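Local coordinates for leucine-rich repeat protein (Bacteroides thetaiotaomicron, PDB 4ECN) that is of unknown function but, as an extracellular leucine-rich repeat protein carrying DUF4458 domains, probably binds other proteins, at residues A[823-828]-A[845-850]; A[665-670]-A[689-694]; A[136-141]-A[254-259]. All blocks are in the same frame, centred on the assembly; numbering follows the deposited sequence.

Interaction 1: A[823-828]-A[845-850]; sequences EKLTPQ and TSVCPY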
loop_
_atom_site.group_PDB
_atom_site.type_symbol
_atom_site.label_atom_id
_atom_site.label_comp_id
_atom_site.label_asym_id
_atom_site.label_seq_id
_atom_site.Cartn_x
_atom_site.Cartn_y
_atom_site.Cartn_z
ATOM N N GLU A 823 -0.259 53.074 25.301
ATOM C CA GLU A 823 0.931 52.287 25.628
ATOM C C GLU A 823 2.020 52.384 24.564
ATOM O O GLU A 823 1.738 52.345 23.360
ATOM C CB GLU A 823 0.606 50.799 25.813
ATOM C CG GLU A 823 -0.202 50.459 27.037
ATOM C CD GLU A 823 -0.101 48.990 27.372
ATOM O OE1 GLU A 823 0.891 48.597 28.025
ATOM O OE2 GLU A 823 -1.018 48.229 26.996
ATOM N N LYS A 824 3.273 52.472 25.026
ATOM C CA LYS A 824 4.471 52.419 24.197
ATOM C C LYS A 824 4.728 50.929 23.945
ATOM O O LYS A 824 4.853 50.154 24.902
ATOM C CB LYS A 824 5.638 53.155 24.903
ATOM C CG LYS A 824 6.950 53.238 24.127
ATOM C CD LYS A 824 8.103 53.810 24.984
ATOM C CE LYS A 824 9.398 53.932 24.199
ATOM N NZ LYS A 824 10.562 54.313 25.043
ATOM N N LEU A 825 4.682 50.512 22.671
ATOM C CA LEU A 825 4.869 49.100 22.331
ATOM C C LEU A 825 6.264 48.654 22.658
ATOM O O LEU A 825 7.220 49.423 22.516
ATOM C CB LEU A 825 4.571 48.781 20.860
ATOM C CG LEU A 825 3.149 48.974 20.374
ATOM C CD1 LEU A 825 3.061 48.702 18.891
ATOM C CD2 LEU A 825 2.161 48.093 21.138
ATOM N N THR A 826 6.374 47.411 23.120
ATOM C CA THR A 826 7.657 46.848 23.488
ATOM C C THR A 826 8.176 46.020 22.319
ATOM O O THR A 826 7.367 45.475 21.556
ATOM C CB THR A 826 7.556 46.030 24.794
ATOM O OG1 THR A 826 6.634 44.937 24.651
ATOM C CG2 THR A 826 7.217 46.899 25.999
ATOM N N PRO A 827 9.521 45.923 22.148
ATOM C CA PRO A 827 10.051 45.086 21.058
ATOM C C PRO A 827 9.929 43.605 21.384
ATOM O O PRO A 827 10.129 42.762 20.504
ATOM C CB PRO A 827 11.520 45.516 20.963
ATOM C CG PRO A 827 11.866 46.041 22.297
ATOM C CD PRO A 827 10.611 46.530 22.952
ATOM N N GLN A 828 9.623 43.298 22.661
ATOM C CA GLN A 828 9.487 41.948 23.199
ATOM C C GLN A 828 8.208 41.278 22.651
ATOM O O GLN A 828 8.268 40.127 22.223
ATOM C CB GLN A 828 9.487 41.983 24.735
ATOM C CG GLN A 828 10.846 42.321 25.365
ATOM C CD GLN A 828 11.211 43.789 25.390
ATOM O OE1 GLN A 828 10.427 44.652 25.806
ATOM N NE2 GLN A 828 12.462 44.085 25.054
ATOM N N THR A 845 6.468 54.384 17.006
ATOM C CA THR A 845 7.843 54.904 16.968
ATOM C C THR A 845 8.793 53.990 17.776
ATOM O O THR A 845 9.881 53.666 17.291
ATOM C CB THR A 845 7.873 56.352 17.505
ATOM O OG1 THR A 845 7.055 57.170 16.673
ATOM C CG2 THR A 845 9.273 56.951 17.565
ATOM N N SER A 846 8.364 53.553 18.977
ATOM C CA SER A 846 9.131 52.707 19.895
ATOM C C SER A 846 9.654 51.412 19.242
ATOM O O SER A 846 10.756 50.968 19.570
ATOM C CB SER A 846 8.281 52.335 21.105
ATOM O OG SER A 846 7.043 51.735 20.763
ATOM N N VAL A 847 8.877 50.819 18.329
ATOM C CA VAL A 847 9.214 49.550 17.683
ATOM C C VAL A 847 9.538 49.772 16.190
ATOM O O VAL A 847 9.831 48.801 15.474
ATOM C CB VAL A 847 8.061 48.532 17.876
ATOM C CG1 VAL A 847 7.957 48.120 19.331
ATOM C CG2 VAL A 847 6.720 49.077 17.382
ATOM N N CYS A 848 9.527 51.052 15.741
ATOM C CA CYS A 848 9.783 51.439 14.352
ATOM C C CYS A 848 11.145 50.886 13.861
ATOM O O CYS A 848 11.127 50.253 12.806
ATOM C CB CYS A 848 9.705 52.950 14.174
ATOM S SG CYS A 848 10.112 53.518 12.504
ATOM N N PRO A 849 12.299 51.021 14.585
ATOM C CA PRO A 849 13.551 50.430 14.060
ATOM C C PRO A 849 13.536 48.890 14.043
ATOM O O PRO A 849 14.215 48.290 13.205
ATOM C CB PRO A 849 14.625 50.949 15.015
ATOM C CG PRO A 849 13.909 51.351 16.240
ATOM C CD PRO A 849 12.536 51.752 15.852
ATOM N N TYR A 850 12.755 48.251 14.944
ATOM C CA TYR A 850 12.638 46.786 15.012
ATOM C C TYR A 850 11.809 46.247 13.841
ATOM O O TYR A 850 12.099 45.155 13.347
ATOM C CB TYR A 850 12.022 46.342 16.346
ATOM C CG TYR A 850 12.879 46.666 17.551
ATOM C CD1 TYR A 850 12.753 47.883 18.216
ATOM C CD2 TYR A 850 13.818 45.754 18.028
ATOM C CE1 TYR A 850 13.549 48.191 19.321
ATOM C CE2 TYR A 850 14.622 46.048 19.129
ATOM C CZ TYR A 850 14.477 47.264 19.781
ATOM O OH TYR A 850 15.245 47.551 20.887
#
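The hydroxyl of Ser846 gives its proton to the carbonyl of Leu825, OG to O 2.9 Å. This is a side-chain link between successive turns of the leucine-rich repeat solenoid near its C-terminal end: segment 823-828 leads toward strand 831-833, whereas the loop and first helical turn of 845-850 lead, through helix 848-852, toward the neighbouring strand 857-859. The donor approaches at a C=O...donor angle of 121°, close to the carbonyl plane. OG lies between the backbone N and carbonyl carbon of its own residue (chi1 54°), facing the incoming loop.

Apolar groups flank this bond. On one side, the aliphatic chain of Lys824 runs extended past Ser846, its CG 3.4 Å from Ser846 CB. On the other, Val847 fits its two methyls against the loop. Val847 CG1 meets Leu825 CB at 3.8 Å and also lies near the carbonyl oxygens of Leu825 and Thr826, while CG2 faces Leu825 CD1. Leu825 and Val847 both continue onto Tyr856, and Tyr850 leans on Met855, which extends the packing toward the last strand of the parallel sheet.

The far end of the contact is a CH-pi interaction: Pro827 CB stands over the middle of the Tyr850 ring, 3.5 Å from its centroid and 5° off the ring normal.

Interaction 2: A[665-670]-A[689-694]; sequences CSMDDY and PTELFA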
loop_
_atom_site.group_PDB
_atom_site.type_symbol
_atom_site.label_atom_id
_atom_site.label_comp_id
_atom_site.label_asym_id
_atom_site.label_seq_id
_atom_site.Cartn_x
_atom_site.Cartn_y
_atom_site.Cartn_z
ATOM N N CYS A 665 -23.293 10.281 34.792
ATOM C CA CYS A 665 -23.183 9.799 36.172
ATOM C C CYS A 665 -23.130 10.977 37.159
ATOM O O CYS A 665 -23.011 12.133 36.753
ATOM C CB CYS A 665 -21.957 8.896 36.331
ATOM S SG CYS A 665 -20.361 9.738 36.135
ATOM N N SER A 666 -23.180 10.664 38.463
ATOM C CA SER A 666 -23.069 11.640 39.539
ATOM C C SER A 666 -21.618 12.132 39.651
ATOM O O SER A 666 -20.699 11.459 39.181
ATOM C CB SER A 666 -23.541 11.034 40.855
ATOM O OG SER A 666 -22.788 9.881 41.191
HETATM N N MSE A 667 -21.409 13.299 40.263
HETATM C CA MSE A 667 -20.077 13.864 40.421
HETATM C C MSE A 667 -19.200 12.951 41.305
HETATM O O MSE A 667 -17.997 12.798 41.060
HETATM C CB MSE A 667 -20.212 15.265 41.025
HETATM C CG MSE A 667 -18.905 16.036 41.114
HETATM SE SE MSE A 667 -18.053 16.293 39.383
HETATM C CE MSE A 667 -16.290 15.725 39.834
ATOM N N ASP A 668 -19.833 12.301 42.289
ATOM C CA ASP A 668 -19.201 11.399 43.253
ATOM C C ASP A 668 -18.722 10.089 42.582
ATOM O O ASP A 668 -17.748 9.487 43.048
ATOM C CB ASP A 668 -20.196 11.092 44.383
ATOM C CG ASP A 668 -20.879 12.347 44.912
ATOM O OD1 ASP A 668 -20.174 13.210 45.499
ATOM O OD2 ASP A 668 -22.104 12.506 44.671
ATOM N N ASP A 669 -19.389 9.674 41.486
ATOM C CA ASP A 669 -19.044 8.475 40.718
ATOM C C ASP A 669 -18.057 8.767 39.584
ATOM O O ASP A 669 -17.389 7.835 39.117
ATOM C CB ASP A 669 -20.304 7.839 40.118
ATOM C CG ASP A 669 -21.255 7.178 41.094
ATOM O OD1 ASP A 669 -20.797 6.758 42.190
ATOM O OD2 ASP A 669 -22.442 7.020 40.743
ATOM N N TYR A 670 -17.974 10.045 39.122
ATOM C CA TYR A 670 -17.106 10.441 38.008
ATOM C C TYR A 670 -15.618 10.320 38.414
ATOM O O TYR A 670 -15.215 10.856 39.458
ATOM C CB TYR A 670 -17.438 11.852 37.523
ATOM C CG TYR A 670 -16.749 12.180 36.217
ATOM C CD1 TYR A 670 -16.981 11.422 35.074
ATOM C CD2 TYR A 670 -15.892 13.262 36.115
ATOM C CE1 TYR A 670 -16.330 11.704 33.875
ATOM C CE2 TYR A 670 -15.248 13.565 34.919
ATOM C CZ TYR A 670 -15.473 12.788 33.798
ATOM O OH TYR A 670 -14.826 13.089 32.622
ATOM N N PRO A 689 -16.494 22.313 31.709
ATOM C CA PRO A 689 -16.406 20.987 32.342
ATOM C C PRO A 689 -15.513 20.931 33.594
ATOM O O PRO A 689 -14.504 20.218 33.631
ATOM C CB PRO A 689 -15.842 20.116 31.226
ATOM C CG PRO A 689 -15.044 21.042 30.402
ATOM C CD PRO A 689 -15.776 22.335 30.416
ATOM N N THR A 690 -15.966 21.597 34.665
ATOM C CA THR A 690 -15.333 21.622 36.000
ATOM C C THR A 690 -15.002 20.182 36.466
ATOM O O THR A 690 -13.939 19.925 37.039
ATOM C CB THR A 690 -16.293 22.320 36.989
ATOM O OG1 THR A 690 -16.639 23.605 36.469
ATOM C CG2 THR A 690 -15.711 22.457 38.386
ATOM N N GLU A 691 -15.924 19.259 36.161
ATOM C CA GLU A 691 -15.899 17.817 36.397
ATOM C C GLU A 691 -14.546 17.200 36.070
ATOM O O GLU A 691 -14.168 16.211 36.688
ATOM C CB GLU A 691 -16.968 17.142 35.523
ATOM C CG GLU A 691 -18.296 17.890 35.476
ATOM C CD GLU A 691 -18.499 18.885 34.351
ATOM O OE1 GLU A 691 -18.561 18.447 33.180
ATOM O OE2 GLU A 691 -18.710 20.084 34.644
ATOM N N LEU A 692 -13.845 17.747 35.064
ATOM C CA LEU A 692 -12.547 17.255 34.651
ATOM C C LEU A 692 -11.457 17.654 35.649
ATOM O O LEU A 692 -10.599 16.854 35.975
ATOM C CB LEU A 692 -12.207 17.800 33.268
ATOM C CG LEU A 692 -13.091 17.372 32.099
ATOM C CD1 LEU A 692 -12.695 18.107 30.816
ATOM C CD2 LEU A 692 -13.019 15.890 31.868
ATOM N N PHE A 693 -11.503 18.873 36.151
ATOM C CA PHE A 693 -10.506 19.420 37.049
ATOM C C PHE A 693 -10.748 18.933 38.481
ATOM O O PHE A 693 -9.803 18.496 39.155
ATOM C CB PHE A 693 -10.539 20.953 36.941
ATOM C CG PHE A 693 -10.232 21.368 35.516
ATOM C CD1 PHE A 693 -8.924 21.337 35.034
ATOM C CD2 PHE A 693 -11.256 21.671 34.628
ATOM C CE1 PHE A 693 -8.646 21.639 33.700
ATOM C CE2 PHE A 693 -10.977 21.975 33.295
ATOM C CZ PHE A 693 -9.672 21.981 32.844
ATOM N N ALA A 694 -12.022 18.944 38.912
ATOM C CA ALA A 694 -12.451 18.471 40.219
ATOM C C ALA A 694 -11.989 17.039 40.448
ATOM O O ALA A 694 -11.660 16.701 41.578
ATOM C CB ALA A 694 -13.955 18.566 40.330
#
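Met667, present as selenomethionine, reaches across to Glu691 and Ala694, joining two successive connecting segments of the leucine-rich repeat solenoid. Its CG is anti to the backbone N (chi1 -174°), and bends at chi2 and chi3 then turn the end of the chain toward the other segment. The side chain crosses that of Glu691 at about a right angle, with SE to CB 4.1 Å. The terminal methyl goes one step further, CE sitting 3.7 Å from Ala694 CB.

Tyr670 comes in beside it. Here too CG is anti to the backbone N (chi1 -169°), and the ring presents an edge rather than a face. Glu691 O lies in the ring plane, 3.4 Å from Tyr670 CE2, so the carbonyl meets ring C-H groups. Glu691 O also accepts a hydrogen bond from Thr695 OG1. The hydroxyl end of the tyrosine reaches Leu692, OH to CD2 3.4 Å; that methyl turns back to the contact although the leucine CB points away from it. Glu691 does the reverse: CB faces the tyrosine, 4.0 Å from CE2, but the chain bends at chi2 and carries the carboxylate away, its plane 50° from the ring.

In the fold, 665-670 belongs to the connection between strands 646-650 and 675-679, and the short, weakly bonded helix 690-694 lies in the next one, leading to strand 701-703.

Interaction 3: A[136-141]-A[254-259]; sequences KLSKEG and DANVPI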
loop_
_atom_site.group_PDB
_atom_site.type_symbol
_atom_site.label_atom_id
_atom_site.label_comp_id
_atom_site.label_asym_id
_atom_site.label_seq_id
_atom_site.Cartn_x
_atom_site.Cartn_y
_atom_site.Cartn_z
ATOM N N LYS A 136 23.594 -32.612 -29.386
ATOM C CA LYS A 136 23.951 -33.972 -29.041
ATOM C C LYS A 136 23.837 -34.091 -27.538
ATOM O O LYS A 136 24.627 -33.487 -26.786
ATOM C CB LYS A 136 25.348 -34.306 -29.564
ATOM C CG LYS A 136 25.884 -35.688 -29.217
ATOM C CD LYS A 136 27.405 -35.679 -29.408
ATOM C CE LYS A 136 28.111 -36.981 -29.127
ATOM N NZ LYS A 136 27.831 -37.989 -30.178
ATOM N N LEU A 137 22.783 -34.803 -27.111
ATOM C CA LEU A 137 22.459 -35.078 -25.714
ATOM C C LEU A 137 23.401 -36.165 -25.198
ATOM O O LEU A 137 23.556 -37.189 -25.850
ATOM C CB LEU A 137 20.984 -35.490 -25.569
ATOM C CG LEU A 137 19.908 -34.408 -25.625
ATOM C CD1 LEU A 137 19.748 -33.813 -27.032
ATOM C CD2 LEU A 137 18.569 -34.986 -25.209
ATOM N N SER A 138 24.054 -35.926 -24.055
ATOM C CA SER A 138 25.050 -36.834 -23.496
ATOM C C SER A 138 24.895 -37.001 -21.990
ATOM O O SER A 138 24.498 -36.041 -21.324
ATOM C CB SER A 138 26.443 -36.282 -23.790
ATOM O OG SER A 138 26.549 -35.704 -25.084
ATOM N N LYS A 139 25.252 -38.189 -21.442
ATOM C CA LYS A 139 25.218 -38.445 -19.995
ATOM C C LYS A 139 26.399 -37.759 -19.291
ATOM O O LYS A 139 27.548 -37.984 -19.665
ATOM C CB LYS A 139 25.237 -39.948 -19.678
ATOM C CG LYS A 139 24.011 -40.739 -20.093
ATOM C CD LYS A 139 24.091 -42.148 -19.498
ATOM C CE LYS A 139 22.917 -43.030 -19.851
ATOM N NZ LYS A 139 22.995 -44.358 -19.182
ATOM N N GLU A 140 26.109 -36.919 -18.283
ATOM C CA GLU A 140 27.085 -36.175 -17.465
ATOM C C GLU A 140 26.763 -36.413 -15.989
ATOM O O GLU A 140 25.634 -36.800 -15.666
ATOM C CB GLU A 140 27.066 -34.660 -17.809
ATOM C CG GLU A 140 28.231 -33.841 -17.254
ATOM C CD GLU A 140 27.887 -32.481 -16.661
ATOM O OE1 GLU A 140 27.300 -32.454 -15.555
ATOM O OE2 GLU A 140 28.272 -31.445 -17.254
ATOM N N GLY A 141 27.750 -36.199 -15.114
ATOM C CA GLY A 141 27.601 -36.362 -13.669
ATOM C C GLY A 141 27.561 -37.812 -13.222
ATOM O O GLY A 141 28.305 -38.211 -12.318
ATOM N N ASP A 254 26.500 -31.078 -33.446
ATOM C CA ASP A 254 26.508 -31.769 -32.154
ATOM C C ASP A 254 27.048 -30.899 -30.984
ATOM O O ASP A 254 28.097 -31.186 -30.388
ATOM C CB ASP A 254 27.314 -33.072 -32.264
ATOM C CG ASP A 254 26.609 -34.126 -33.109
ATOM O OD1 ASP A 254 25.399 -33.926 -33.437
ATOM O OD2 ASP A 254 27.249 -35.164 -33.418
ATOM N N ALA A 255 26.244 -29.876 -30.627
ATOM C CA ALA A 255 26.433 -28.948 -29.508
ATOM C C ALA A 255 26.051 -29.666 -28.205
ATOM O O ALA A 255 25.017 -30.332 -28.165
ATOM C CB ALA A 255 25.587 -27.699 -29.739
ATOM N N ASN A 256 26.876 -29.564 -27.159
ATOM C CA ASN A 256 26.679 -30.336 -25.928
ATOM C C ASN A 256 25.430 -29.960 -25.051
ATOM O O ASN A 256 25.351 -28.862 -24.504
ATOM C CB ASN A 256 27.906 -30.226 -25.021
ATOM C CG ASN A 256 27.847 -31.134 -23.808
ATOM O OD1 ASN A 256 28.180 -30.718 -22.683
ATOM N ND2 ASN A 256 27.418 -32.402 -24.010
ATOM N N VAL A 257 24.541 -30.953 -24.827
ATOM C CA VAL A 257 23.407 -30.874 -23.913
ATOM C C VAL A 257 23.684 -31.934 -22.821
ATOM O O VAL A 257 23.427 -33.122 -23.042
ATOM C CB VAL A 257 22.028 -31.021 -24.603
ATOM C CG1 VAL A 257 20.893 -30.937 -23.587
ATOM C CG2 VAL A 257 21.842 -29.969 -25.693
ATOM N N PRO A 258 24.305 -31.527 -21.685
ATOM C CA PRO A 258 24.691 -32.504 -20.646
ATOM C C PRO A 258 23.517 -32.997 -19.775
ATOM O O PRO A 258 23.184 -32.384 -18.752
ATOM C CB PRO A 258 25.694 -31.717 -19.792
ATOM C CG PRO A 258 25.286 -30.315 -19.931
ATOM C CD PRO A 258 24.749 -30.165 -21.327
ATOM N N ILE A 259 22.957 -34.161 -20.140
ATOM C CA ILE A 259 21.828 -34.764 -19.431
ATOM C C ILE A 259 22.324 -35.309 -18.082
ATOM O O ILE A 259 23.352 -35.972 -18.033
ATOM C CB ILE A 259 21.150 -35.845 -20.307
ATOM C CG1 ILE A 259 20.680 -35.256 -21.671
ATOM C CG2 ILE A 259 20.000 -36.560 -19.566
ATOM C CD1 ILE A 259 19.691 -34.071 -21.626
#
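Lys136 and Ser138 grip the other strand with both their backbone groups, in the register of a parallel beta ladder. Lys136 N binds Ala255 O at 3.0 Å and its carbonyl takes Val257 N, bracketing Asn256. Ser138 does likewise around Pro258, with N to Val257 O 3.0 Å and O to Ile259 N 2.7 Å. A fifth bond, Glu140 N to Ile259 O at 2.9 Å, continues the pattern past the end of strand 130-139.

On one face Leu137 packs against Val257 and Ile259, its CD2 3.9 Å from Ile259 CD1. On the other, Ser138 lies near Asn256, Glu140 runs side by side with Pro258, and Lys136 CB rests on Asp254 CB at 3.6 Å.

Further out, Phe152 touches both Leu137 and Ile259, while Val218 backs Val257. Strand 202-212 pairs with the other edge of strand 130-139, in a sheet of a DUF4458 domain, a family of the transthyretin clan. Gln260 holds Glu140 OE1, and Glu242 N binds Asn256 OD1.

Pro258 has no N-H, yet the ladder loses nothing, because the bonds use the residues on either side of it. With Lys136 NZ 4.3 Å from Asp254 OD2, attraction may help weakly; the specific grip comes from the five backbone bonds.

Overall arrangement
Along the chain the order is interaction 3, then 2, then 1, each closing before the next begins. Interaction 3 pairs strands 130-139 and 251-259 in the second of two mixed sheets in the N-terminal part of the chain. Interactions 1 and 2 both join connections bordering one ten-stranded parallel sheet of the repeat region, from 623-625 to 857-859. Their centres are 46 Å apart, with about 28 Å between nearest atoms. Interaction 3 lies on the opposite side of the chain's centre, its own centre 95 Å from that of interaction 1 and 89 Å from that of interaction 2. One contact thus pairs strands of the sheet that belongs to the second DUF4458 region, while two pack turns of the elongated solenoid.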